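Side-chain contacts in Cwp19 (Clostridioides difficile, PDB 5OQ3), which is probably a cell-wall hydrolase, represented here by its TIM-barrel glycoside hydrolase domain, one part of a longer surface-layer-associated protein: residues 48-53 with 90-95; 101-106 with 180-185; 189-194 with 288-293; 274-279 with 310-315. All coordinates share one frame; numbering follows the deposited sequence. Where two conformers were deposited one is given.

Contact 1: residues 48-53 with 90-95; sequences AKQKKE and EYLTGT
Gln50 and Leu92 form a buried side-chain-to-backbone hydrogen bond that ties the first turn of helix 47-63 to a short helical turn at 90-93. The evidence is a distance of 3.0 Å from Gln50 NE2 to Leu92 O, with an N-H...O angle of 144°. The donor lies in the carbonyl plane on a lone pair of Leu92 O, and that oxygen in turn lies close to the amide plane of Gln50, so the two groups are well aligned in plane although the bond is bent at the hydrogen. With CG anti to the carbonyl carbon (chi1 -68°), the extended chain of Gln50 carries its amide to Leu92 O although the CA atoms of Gln50 and Leu92 are 8.6 Å apart. The other amide atom, Gln50 OE1, lies 3.9 Å from Leu92 CD2, where the two side chains cross at about a right angle, and it is hydrogen-bonded to the hydroxyl of Tyr102. Gln50 NE2 also binds the carbonyl of Thr43, so both ends of the buried amide are satisfied and its rotation is well defined. In the eight-stranded TIM barrel, helix 47-63 follows strand 27-32, whereas 90-95 belongs to the long connection between strand 68-74 and helix 104-114. The turn has its own internal bonds: Gly94 N reaches Glu90 O at 2.7 Å, and Thr93 OG1 accepts from Thr95 N at 3.2 Å, an ST turn. Beside it, Asn45 bonds the backbone of Leu92 and, through its side chain, Thr93 O.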
# COMPACT_ATOMS: atom_id res chain seq x y z
N ALA A 48 -3.58 -20.13 -17.56
CA ALA A 48 -3.75 -21.30 -16.69
C ALA A 48 -2.68 -21.33 -15.59
O ALA A 48 -2.96 -21.64 -14.44
CB ALA A 48 -3.73 -22.59 -17.48
N LYS A 49 -1.43 -21.02 -15.97
CA LYS A 49 -0.36 -21.08 -15.01
C LYS A 49 -0.48 -19.93 -13.98
O LYS A 49 -0.18 -20.10 -12.80
CB LYS A 49 0.97 -20.99 -15.70
CG LYS A 49 2.12 -21.21 -14.74
CD LYS A 49 3.30 -21.92 -15.38
CE LYS A 49 4.30 -22.36 -14.32
NZ LYS A 49 3.73 -23.33 -13.33
N GLN A 50 -0.94 -18.77 -14.43
CA GLN A 50 -1.13 -17.65 -13.53
C GLN A 50 -2.20 -18.00 -12.50
O GLN A 50 -2.04 -17.75 -11.32
CB GLN A 50 -1.51 -16.37 -14.28
CG GLN A 50 -0.37 -15.84 -15.15
CD GLN A 50 -0.70 -14.60 -15.96
OE1 GLN A 50 -1.86 -14.34 -16.29
NE2 GLN A 50 0.34 -13.87 -16.37
N LYS A 51 -3.29 -18.61 -12.95
CA LYS A 51 -4.36 -19.03 -12.05
C LYS A 51 -3.81 -20.04 -11.02
O LYS A 51 -4.11 -19.92 -9.81
CB LYS A 51 -5.53 -19.63 -12.83
CG LYS A 51 -6.39 -18.61 -13.58
CD LYS A 51 -7.50 -19.30 -14.36
CE LYS A 51 -8.40 -18.29 -15.01
NZ LYS A 51 -9.39 -18.95 -15.86
N LYS A 52 -3.07 -21.05 -11.49
CA LYS A 52 -2.55 -22.06 -10.55
C LYS A 52 -1.52 -21.46 -9.57
O LYS A 52 -1.50 -21.81 -8.39
CB LYS A 52 -1.97 -23.24 -11.33
CG LYS A 52 -1.28 -24.27 -10.46
CD LYS A 52 -2.23 -25.09 -9.59
CE LYS A 52 -1.68 -26.50 -9.36
NZ LYS A 52 -0.18 -26.59 -9.18
N GLU A 53 -0.64 -20.58 -10.06
CA GLU A 53 0.30 -19.89 -9.18
C GLU A 53 -0.43 -19.13 -8.04
O GLU A 53 -0.02 -19.19 -6.89
CB GLU A 53 1.18 -18.92 -9.98
CG GLU A 53 2.28 -19.61 -10.74
CD GLU A 53 2.89 -18.80 -11.87
OE1 GLU A 53 2.48 -17.65 -12.11
OE2 GLU A 53 3.81 -19.37 -12.52
N GLU A 90 1.28 -4.21 -17.57
CA GLU A 90 2.34 -4.92 -18.26
C GLU A 90 2.80 -6.15 -17.51
O GLU A 90 3.46 -7.01 -18.10
CB GLU A 90 3.53 -4.00 -18.45
CG GLU A 90 4.33 -3.73 -17.20
CD GLU A 90 5.13 -2.46 -17.27
OE1 GLU A 90 6.36 -2.54 -17.46
OE2 GLU A 90 4.52 -1.37 -17.18
N TYR A 91 2.48 -6.27 -16.21
CA TYR A 91 3.04 -7.42 -15.47
C TYR A 91 2.30 -8.72 -15.75
O TYR A 91 2.77 -9.77 -15.37
CB TYR A 91 3.14 -7.11 -13.96
CG TYR A 91 3.98 -5.85 -13.75
CD1 TYR A 91 5.34 -5.83 -14.08
CD2 TYR A 91 3.40 -4.66 -13.32
CE1 TYR A 91 6.07 -4.68 -13.97
CE2 TYR A 91 4.15 -3.49 -13.16
CZ TYR A 91 5.49 -3.50 -13.50
OH TYR A 91 6.24 -2.33 -13.37
N LEU A 92 1.17 -8.67 -16.45
CA LEU A 92 0.47 -9.89 -16.88
C LEU A 92 1.06 -10.51 -18.14
O LEU A 92 1.15 -11.73 -18.25
CB LEU A 92 -1.02 -9.59 -17.11
CG LEU A 92 -1.78 -9.31 -15.79
CD1 LEU A 92 -3.07 -8.53 -16.02
CD2 LEU A 92 -2.08 -10.63 -15.04
N THR A 93 1.40 -9.66 -19.10
CA THR A 93 1.86 -10.11 -20.44
C THR A 93 3.29 -9.71 -20.90
O THR A 93 3.84 -10.28 -21.77
CB THR A 93 0.91 -9.57 -21.52
OG1 THR A 93 0.99 -8.13 -21.51
CG2 THR A 93 -0.51 -10.04 -21.24
N GLY A 94 3.79 -8.65 -20.20
CA GLY A 94 5.07 -8.03 -20.61
C GLY A 94 4.86 -6.72 -21.36
O GLY A 94 5.82 -6.02 -21.61
N THR A 95 3.62 -6.41 -21.74
CA THR A 95 3.29 -5.22 -22.54
C THR A 95 2.14 -4.40 -21.95
O THR A 95 1.03 -4.94 -21.80
CB THR A 95 2.92 -5.65 -23.99
OG1 THR A 95 3.99 -6.41 -24.54
CG2 THR A 95 2.63 -4.45 -24.88

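Contact 2: residues 101-106 with 180-185; sequences GYDPLP and QNYDID
The Tyr182 ring has Leu105 over one face and Asp103 at its hydroxyl edge, with Pro106 beside it. Leu105 CD2 lies 3.6 Å from the centroid of the Tyr182 ring and only 13° off the ring normal, which makes this a CH-pi contact over the middle of the ring. At the rim, Pro106 CD approaches Tyr182 CE1 obliquely at 3.7 Å, and Pro106 CG lies near the ring plane. The carboxylate of Asp103 stands almost perpendicular to the ring, the two planes being 86° apart, and its OD2 sits in the ring plane. There Tyr182 OH donates at 2.7 Å to Asp103 OD2, which accepts on its syn lone pair, on the side of the other carboxylate oxygen. That second oxygen is also engaged: Leu105 N donates to Asp103 OD1 at 3.1 Å, approaching from above the carboxylate plane. Asp103 is thus the N-cap of helix 104-114 as well as the acceptor for the tyrosine, one carboxylate oxygen serving each role. The extended first torsion, with CG opposite the backbone N (chi1 179°), carries the carboxylate to where both donors can reach it. The backbone N of Lys82 adds weak bonds to Asp103 OD2 and Tyr182 OH. Tyr182 is the first residue beyond helix 165-181, at the start of the run leading to strand 186-189. Its side chain also touches Ile109 further along helix 104-114 and Tyr81 in a nearby loop, while Leu105 and Ile184 both pack on Phe119 of strand 118-123, the barrel strand next to 186-189.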
# COMPACT_ATOMS: atom_id res chain seq x y z
N GLY A 101 -6.36 -11.73 -22.25
CA GLY A 101 -7.29 -12.77 -22.71
C GLY A 101 -8.25 -13.24 -21.64
O GLY A 101 -9.13 -14.04 -21.92
N TYR A 102 -8.12 -12.70 -20.42
CA TYR A 102 -9.07 -12.94 -19.35
C TYR A 102 -8.93 -11.80 -18.37
O TYR A 102 -7.94 -11.08 -18.38
CB TYR A 102 -8.76 -14.27 -18.64
CG TYR A 102 -7.58 -14.32 -17.72
CD1 TYR A 102 -6.30 -14.17 -18.19
CD2 TYR A 102 -7.76 -14.56 -16.35
CE1 TYR A 102 -5.20 -14.20 -17.33
CE2 TYR A 102 -6.67 -14.66 -15.49
CZ TYR A 102 -5.40 -14.44 -15.97
OH TYR A 102 -4.33 -14.49 -15.08
N ASP A 103 -9.92 -11.64 -17.51
CA ASP A 103 -9.86 -10.63 -16.45
C ASP A 103 -9.42 -11.37 -15.19
O ASP A 103 -10.17 -12.19 -14.67
CB ASP A 103 -11.23 -10.02 -16.27
CG ASP A 103 -11.27 -8.95 -15.15
OD1 ASP A 103 -10.26 -8.71 -14.49
OD2 ASP A 103 -12.33 -8.33 -14.97
N PRO A 104 -8.21 -11.11 -14.67
CA PRO A 104 -7.78 -11.86 -13.48
C PRO A 104 -8.56 -11.55 -12.22
O PRO A 104 -8.68 -12.43 -11.36
CB PRO A 104 -6.32 -11.45 -13.27
CG PRO A 104 -5.94 -10.68 -14.49
CD PRO A 104 -7.17 -10.21 -15.16
N LEU A 105 -9.10 -10.34 -12.09
CA LEU A 105 -9.60 -9.94 -10.78
C LEU A 105 -10.76 -10.77 -10.20
O LEU A 105 -10.71 -11.11 -9.01
CB LEU A 105 -9.90 -8.42 -10.74
CG LEU A 105 -10.28 -7.84 -9.40
CD1 LEU A 105 -9.22 -8.15 -8.34
CD2 LEU A 105 -10.52 -6.34 -9.47
N PRO A 106 -11.77 -11.15 -11.03
CA PRO A 106 -12.83 -12.03 -10.50
C PRO A 106 -12.26 -13.31 -9.91
O PRO A 106 -12.76 -13.80 -8.89
CB PRO A 106 -13.71 -12.29 -11.72
CG PRO A 106 -13.54 -11.07 -12.54
CD PRO A 106 -12.11 -10.68 -12.39
N GLN A 180 -17.47 -0.65 -7.53
CA GLN A 180 -18.76 -0.92 -8.15
C GLN A 180 -18.81 -2.33 -8.73
O GLN A 180 -19.82 -3.03 -8.65
CB GLN A 180 -19.03 0.09 -9.27
CG GLN A 180 -20.34 -0.08 -10.03
CD GLN A 180 -20.47 0.91 -11.18
OE1 GLN A 180 -20.96 2.04 -10.97
NE2 GLN A 180 -20.07 0.48 -12.42
N ASN A 181 -17.72 -2.73 -9.41
CA ASN A 181 -17.77 -3.86 -10.33
C ASN A 181 -17.23 -5.17 -9.76
O ASN A 181 -17.39 -6.20 -10.41
CB ASN A 181 -17.03 -3.52 -11.64
CG ASN A 181 -17.73 -2.48 -12.46
OD1 ASN A 181 -18.84 -2.07 -12.16
ND2 ASN A 181 -17.04 -2.00 -13.51
N TYR A 182 -16.62 -5.15 -8.58
CA TYR A 182 -15.96 -6.33 -8.04
C TYR A 182 -16.28 -6.49 -6.55
O TYR A 182 -16.37 -5.48 -5.84
CB TYR A 182 -14.44 -6.26 -8.24
CG TYR A 182 -14.04 -6.22 -9.72
CD1 TYR A 182 -13.94 -7.39 -10.45
CD2 TYR A 182 -13.83 -5.02 -10.36
CE1 TYR A 182 -13.61 -7.35 -11.80
CE2 TYR A 182 -13.48 -4.95 -11.69
CZ TYR A 182 -13.39 -6.13 -12.43
OH TYR A 182 -13.03 -6.05 -13.77
N ASP A 183 -16.29 -7.71 -6.08
CA ASP A 183 -16.70 -8.02 -4.70
C ASP A 183 -15.53 -7.92 -3.72
O ASP A 183 -15.23 -8.87 -2.97
CB ASP A 183 -17.32 -9.43 -4.68
CG ASP A 183 -17.86 -9.81 -3.34
OD1 ASP A 183 -18.33 -8.90 -2.63
OD2 ASP A 183 -17.80 -11.02 -3.01
N ILE A 184 -14.87 -6.78 -3.74
CA ILE A 184 -13.80 -6.55 -2.81
C ILE A 184 -14.27 -6.34 -1.40
O ILE A 184 -15.36 -5.83 -1.16
CB ILE A 184 -12.89 -5.39 -3.26
CG1 ILE A 184 -13.66 -4.06 -3.33
CG2 ILE A 184 -12.25 -5.68 -4.64
CD1 ILE A 184 -12.74 -2.86 -3.54
N ASP A 185 -13.41 -6.62 -0.42
CA ASP A 185 -13.71 -6.35 1.00
C ASP A 185 -13.06 -5.07 1.53
O ASP A 185 -13.52 -4.49 2.51
CB ASP A 185 -13.24 -7.53 1.85
CG ASP A 185 -13.83 -8.81 1.38
OD1 ASP A 185 -15.07 -8.95 1.46
OD2 ASP A 185 -13.13 -9.69 0.85

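Contact 3: residues 189-194 with 288-293; sequences FDDYFY and VPQLYW
Asp191 and Gln290 meet through a single side-chain hydrogen bond, with Gln290 NE2 donating to Asp191 OD1 at 3.1 Å and an N-H...O angle of 154°. This is the close part of the contact. Asp191 OD1 lies near the amide plane of Gln290, yet the donor reaches it from 58° above the carboxylate plane, and the two flat groups stand 72° apart. Gln290 NE2 and OE1 lie 3.5 and 3.6 Å from Asp191 CG, so the amide lies across the carboxylate and not side by side with it. The other oxygen of Asp191, OD2, sits over the face of the neighbouring Tyr192 ring, 4.0 Å above the plane. By contrast, the remainder is loose: the segments bury just 90 Å² together, and both touching residues keep partial solvent access. Gln290 NE2 is also hydrogen-bonded to Ser245 OG, its stronger partner. The two loops follow strands 186-189 and 286-287, at the C-terminal strand ends where TIM-barrel enzymes place their active sites, and Ser245 follows strand 241-244, which lies between those strands in the barrel.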
# COMPACT_ATOMS: atom_id res chain seq x y z
N PHE A 189 -4.16 1.61 0.09
CA PHE A 189 -3.01 2.32 -0.51
C PHE A 189 -1.78 2.01 0.32
O PHE A 189 -1.88 1.95 1.55
CB PHE A 189 -3.19 3.87 -0.51
CG PHE A 189 -4.30 4.41 -1.40
CD1 PHE A 189 -5.08 3.64 -2.27
CD2 PHE A 189 -4.53 5.76 -1.38
CE1 PHE A 189 -6.08 4.21 -3.07
CE2 PHE A 189 -5.48 6.33 -2.20
CZ PHE A 189 -6.25 5.56 -3.02
N ASP A 190 -0.64 1.85 -0.35
CA ASP A 190 0.62 1.72 0.35
C ASP A 190 1.28 3.08 0.55
O ASP A 190 0.57 4.10 0.71
CB ASP A 190 1.52 0.64 -0.27
CG ASP A 190 1.97 0.95 -1.68
OD1 ASP A 190 1.13 1.46 -2.47
OD2 ASP A 190 3.11 0.59 -2.06
N ASP A 191 2.60 3.17 0.59
CA ASP A 191 3.27 4.26 1.27
C ASP A 191 3.78 5.37 0.35
O ASP A 191 4.44 6.29 0.85
CB ASP A 191 4.44 3.71 2.10
CG ASP A 191 5.41 2.83 1.28
OD1 ASP A 191 5.03 1.73 0.77
OD2 ASP A 191 6.58 3.24 1.15
N TYR A 192 3.44 5.34 -0.94
CA TYR A 192 3.97 6.30 -1.89
C TYR A 192 2.99 7.45 -2.11
O TYR A 192 1.84 7.24 -2.52
CB TYR A 192 4.38 5.66 -3.22
CG TYR A 192 5.40 4.57 -3.08
CD1 TYR A 192 6.74 4.88 -2.86
CD2 TYR A 192 5.04 3.23 -3.14
CE1 TYR A 192 7.69 3.88 -2.73
CE2 TYR A 192 6.00 2.22 -3.01
CZ TYR A 192 7.30 2.56 -2.82
OH TYR A 192 8.23 1.57 -2.68
N PHE A 193 3.48 8.65 -1.85
CA PHE A 193 2.71 9.83 -2.02
C PHE A 193 3.52 10.81 -2.87
O PHE A 193 3.85 10.45 -4.00
CB PHE A 193 2.24 10.37 -0.64
CG PHE A 193 1.34 9.42 0.05
CD1 PHE A 193 0.02 9.37 -0.30
CD2 PHE A 193 1.86 8.46 0.93
CE1 PHE A 193 -0.82 8.49 0.28
CE2 PHE A 193 1.02 7.57 1.51
CZ PHE A 193 -0.33 7.57 1.19
N TYR A 194 3.95 11.95 -2.36
CA TYR A 194 4.87 12.78 -3.12
C TYR A 194 6.21 12.07 -3.11
O TYR A 194 6.56 11.44 -2.11
CB TYR A 194 5.02 14.17 -2.49
CG TYR A 194 3.92 15.14 -2.80
CD1 TYR A 194 2.77 15.17 -2.04
CD2 TYR A 194 4.06 16.08 -3.83
CE1 TYR A 194 1.75 16.09 -2.30
CE2 TYR A 194 3.06 17.01 -4.10
CZ TYR A 194 1.90 16.98 -3.36
OH TYR A 194 0.92 17.88 -3.65
N VAL A 288 -1.60 0.97 8.59
CA VAL A 288 -0.60 -0.10 8.65
C VAL A 288 0.81 0.47 8.59
O VAL A 288 1.48 0.39 7.55
CB VAL A 288 -0.82 -1.18 7.57
CG1 VAL A 288 0.04 -2.38 7.86
CG2 VAL A 288 -2.28 -1.54 7.42
N PRO A 289 1.31 1.08 9.69
CA PRO A 289 2.67 1.58 9.62
C PRO A 289 3.62 0.43 9.30
O PRO A 289 3.52 -0.67 9.86
CB PRO A 289 2.90 2.16 11.02
CG PRO A 289 1.86 1.49 11.89
CD PRO A 289 0.70 1.19 11.02
N GLN A 290 4.60 0.73 8.42
CA GLN A 290 5.58 -0.27 8.01
C GLN A 290 6.75 -0.24 8.98
O GLN A 290 7.66 0.60 8.89
CB GLN A 290 6.02 0.05 6.57
CG GLN A 290 4.87 -0.12 5.62
CD GLN A 290 5.19 0.24 4.16
OE1 GLN A 290 6.32 0.41 3.75
NE2 GLN A 290 4.15 0.34 3.37
N LEU A 291 6.69 -1.15 9.96
CA LEU A 291 7.72 -1.24 10.99
C LEU A 291 8.71 -2.31 10.63
O LEU A 291 8.91 -3.29 11.36
CB LEU A 291 7.08 -1.48 12.37
CG LEU A 291 6.01 -0.46 12.80
CD1 LEU A 291 5.68 -0.69 14.28
CD2 LEU A 291 6.42 0.98 12.56
N TYR A 292 9.44 -2.04 9.56
CA TYR A 292 10.34 -3.04 8.99
C TYR A 292 11.74 -2.93 9.59
O TYR A 292 12.74 -2.84 8.87
CB TYR A 292 10.38 -2.89 7.46
CG TYR A 292 9.06 -2.96 6.71
CD1 TYR A 292 7.93 -3.59 7.23
CD2 TYR A 292 8.98 -2.48 5.42
CE1 TYR A 292 6.78 -3.71 6.48
CE2 TYR A 292 7.81 -2.57 4.68
CZ TYR A 292 6.72 -3.22 5.21
OH TYR A 292 5.56 -3.35 4.49
N TRP A 293 11.80 -3.01 10.92
CA TRP A 293 13.04 -2.93 11.63
C TRP A 293 13.03 -3.94 12.78
O TRP A 293 11.97 -4.30 13.29
CB TRP A 293 13.19 -1.54 12.24
CG TRP A 293 13.27 -0.43 11.21
CD1 TRP A 293 14.32 -0.16 10.36
CD2 TRP A 293 12.28 0.56 10.94
NE1 TRP A 293 14.03 0.93 9.59
CE2 TRP A 293 12.79 1.41 9.93
CE3 TRP A 293 11.02 0.85 11.48
CZ2 TRP A 293 12.09 2.50 9.45
CZ3 TRP A 293 10.31 1.93 10.99
CH2 TRP A 293 10.84 2.73 9.97

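Contact 4: residues 274-279 with 310-315; sequences DTRAWI and ANEVKG
Arg276 grips Glu312 side-on in a two-bond salt bridge. Arg276 NE donates to Glu312 OE1 at 2.9 Å, almost straight at 175°, and Arg276 NH2 donates to Glu312 OE2 at 2.9 Å with more bend, 153°. Each carboxylate oxygen is met on its syn side; OE1 lies practically in the guanidinium plane, OE2 is tilted from it. A bend at chi3 of Arg276 (-70°) turns the NE edge toward the acid. The third nitrogen is satisfied too, NH1 bonding Thr258 OG1, so the buried carboxylate faces a guanidinium also held at NH1, which would probably favour its charged form. Beside the salt bridge, Ile279 CD1 meets Val313 CG1 at 4.1 Å, an apolar contact, and Ile279 CG2 lies against the carbonyl oxygen Glu312 O at 3.6 Å. Asp274, the N-cap of helix 275-280, accepts from Ala277 N through OD1 in a weak bond, and the same oxygen takes Trp250 NE1. Val313 O receives the hydroxyl of Thr316. Helices 275-280 and 302-313, the ones joined here, precede and follow strand 286-287 in the chain, and Thr275 and Arg276 also touch Trp309 and Trp308, earlier in helix 302-313.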
# COMPACT_ATOMS: atom_id res chain seq x y z
N ASP A 274 0.88 12.76 6.21
CA ASP A 274 0.60 13.25 7.56
C ASP A 274 -0.33 12.25 8.24
O ASP A 274 -1.53 12.49 8.42
CB ASP A 274 0.03 14.65 7.54
CG ASP A 274 -0.05 15.26 8.92
OD1 ASP A 274 0.20 14.56 9.94
OD2 ASP A 274 -0.39 16.47 8.97
N THR A 275 0.23 11.12 8.62
CA THR A 275 -0.60 10.00 9.11
C THR A 275 -1.39 10.41 10.33
O THR A 275 -2.52 9.98 10.49
CB THR A 275 0.31 8.82 9.44
OG1 THR A 275 1.21 8.65 8.36
CG2 THR A 275 -0.52 7.57 9.68
N ARG A 276 -0.81 11.24 11.19
CA ARG A 276 -1.56 11.70 12.36
C ARG A 276 -2.83 12.41 11.96
O ARG A 276 -3.87 12.21 12.59
CB ARG A 276 -0.68 12.56 13.26
CG ARG A 276 -1.48 13.18 14.38
CD ARG A 276 -0.61 13.97 15.36
NE ARG A 276 0.21 13.06 16.13
CZ ARG A 276 1.17 13.45 16.96
NH1 ARG A 276 1.42 14.75 17.14
NH2 ARG A 276 1.86 12.57 17.65
N ALA A 277 -2.76 13.29 10.97
CA ALA A 277 -3.96 13.98 10.52
C ALA A 277 -4.98 13.00 10.00
O ALA A 277 -6.20 13.18 10.20
CB ALA A 277 -3.57 15.00 9.41
N TRP A 278 -4.56 11.98 9.27
CA TRP A 278 -5.48 11.01 8.72
C TRP A 278 -6.25 10.35 9.85
O TRP A 278 -7.45 10.10 9.75
CB TRP A 278 -4.77 9.94 7.92
CG TRP A 278 -3.84 10.39 6.87
CD1 TRP A 278 -3.76 11.61 6.26
CD2 TRP A 278 -2.86 9.56 6.25
NE1 TRP A 278 -2.75 11.62 5.36
CE2 TRP A 278 -2.19 10.36 5.31
CE3 TRP A 278 -2.47 8.21 6.41
CZ2 TRP A 278 -1.12 9.87 4.56
CZ3 TRP A 278 -1.44 7.74 5.67
CH2 TRP A 278 -0.79 8.54 4.73
N ILE A 279 -5.55 10.00 10.90
CA ILE A 279 -6.14 9.34 12.05
C ILE A 279 -7.07 10.28 12.79
O ILE A 279 -8.23 9.93 13.06
CB ILE A 279 -5.03 8.76 12.98
CG1 ILE A 279 -4.27 7.64 12.28
CG2 ILE A 279 -5.61 8.30 14.32
CD1 ILE A 279 -2.98 7.28 12.94
N ALA A 310 0.47 2.60 18.79
CA ALA A 310 -0.68 2.24 19.59
C ALA A 310 -1.28 3.46 20.26
O ALA A 310 -2.49 3.64 20.29
CB ALA A 310 -0.29 1.19 20.63
N ASN A 311 -0.43 4.33 20.76
CA ASN A 311 -0.91 5.57 21.36
C ASN A 311 -1.61 6.49 20.33
O ASN A 311 -2.63 7.14 20.64
CB ASN A 311 0.24 6.30 22.07
CG ASN A 311 -0.24 7.55 22.78
OD1 ASN A 311 -0.97 7.45 23.78
ND2 ASN A 311 0.10 8.72 22.24
N GLU A 312 -1.08 6.57 19.12
CA GLU A 312 -1.70 7.41 18.06
C GLU A 312 -3.15 7.08 17.79
O GLU A 312 -3.92 8.00 17.51
CB GLU A 312 -0.92 7.28 16.75
CG GLU A 312 0.39 8.00 16.66
CD GLU A 312 0.20 9.52 16.84
OE1 GLU A 312 -0.36 10.22 15.95
OE2 GLU A 312 0.61 9.97 17.88
N VAL A 313 -3.54 5.80 17.83
CA VAL A 313 -4.92 5.45 17.53
C VAL A 313 -5.84 5.37 18.74
O VAL A 313 -7.06 5.22 18.59
CB VAL A 313 -5.02 4.15 16.71
CG1 VAL A 313 -4.21 4.28 15.41
CG2 VAL A 313 -4.53 2.95 17.52
N LYS A 314 -5.27 5.53 19.93
CA LYS A 314 -6.04 5.39 21.15
C LYS A 314 -7.15 6.42 21.13
O LYS A 314 -6.95 7.57 20.77
CB LYS A 314 -5.09 5.55 22.37
CG LYS A 314 -5.70 5.14 23.68
CD LYS A 314 -4.67 5.21 24.80
CE LYS A 314 -5.37 5.33 26.15
NZ LYS A 314 -4.40 5.27 27.29
N GLY A 315 -8.35 5.98 21.47
CA GLY A 315 -9.51 6.84 21.49
C GLY A 315 -10.12 7.15 20.14
O GLY A 315 -11.01 7.96 20.06

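How the contacts relate
The four contacts form two linked pairs within one barrel. Contacts 1 and 2, with centres about 15 Å apart, meet at the lead-in and start of helix 104-114: Leu92 CD2 packs against Pro104 CG at 3.9 Å, and Lys51 CE against Tyr102 CD2 at 4.0 Å. Contacts 3 and 4 lie about 14 Å apart between centres and touch where Phe193 CZ meets Trp278 CH2 at 3.7 Å; their segments alternate along the chain. Contacts 2 and 3 are connected only through strand 186-189, with centres about 25 Å apart. Contacts 1 and 4 sit on opposite sides of the chain centre, about 38 Å apart between centres. Contact 3, its centre about 7 Å from that of the chain, is the innermost and lies at the strand ends where a barrel pocket would be expected.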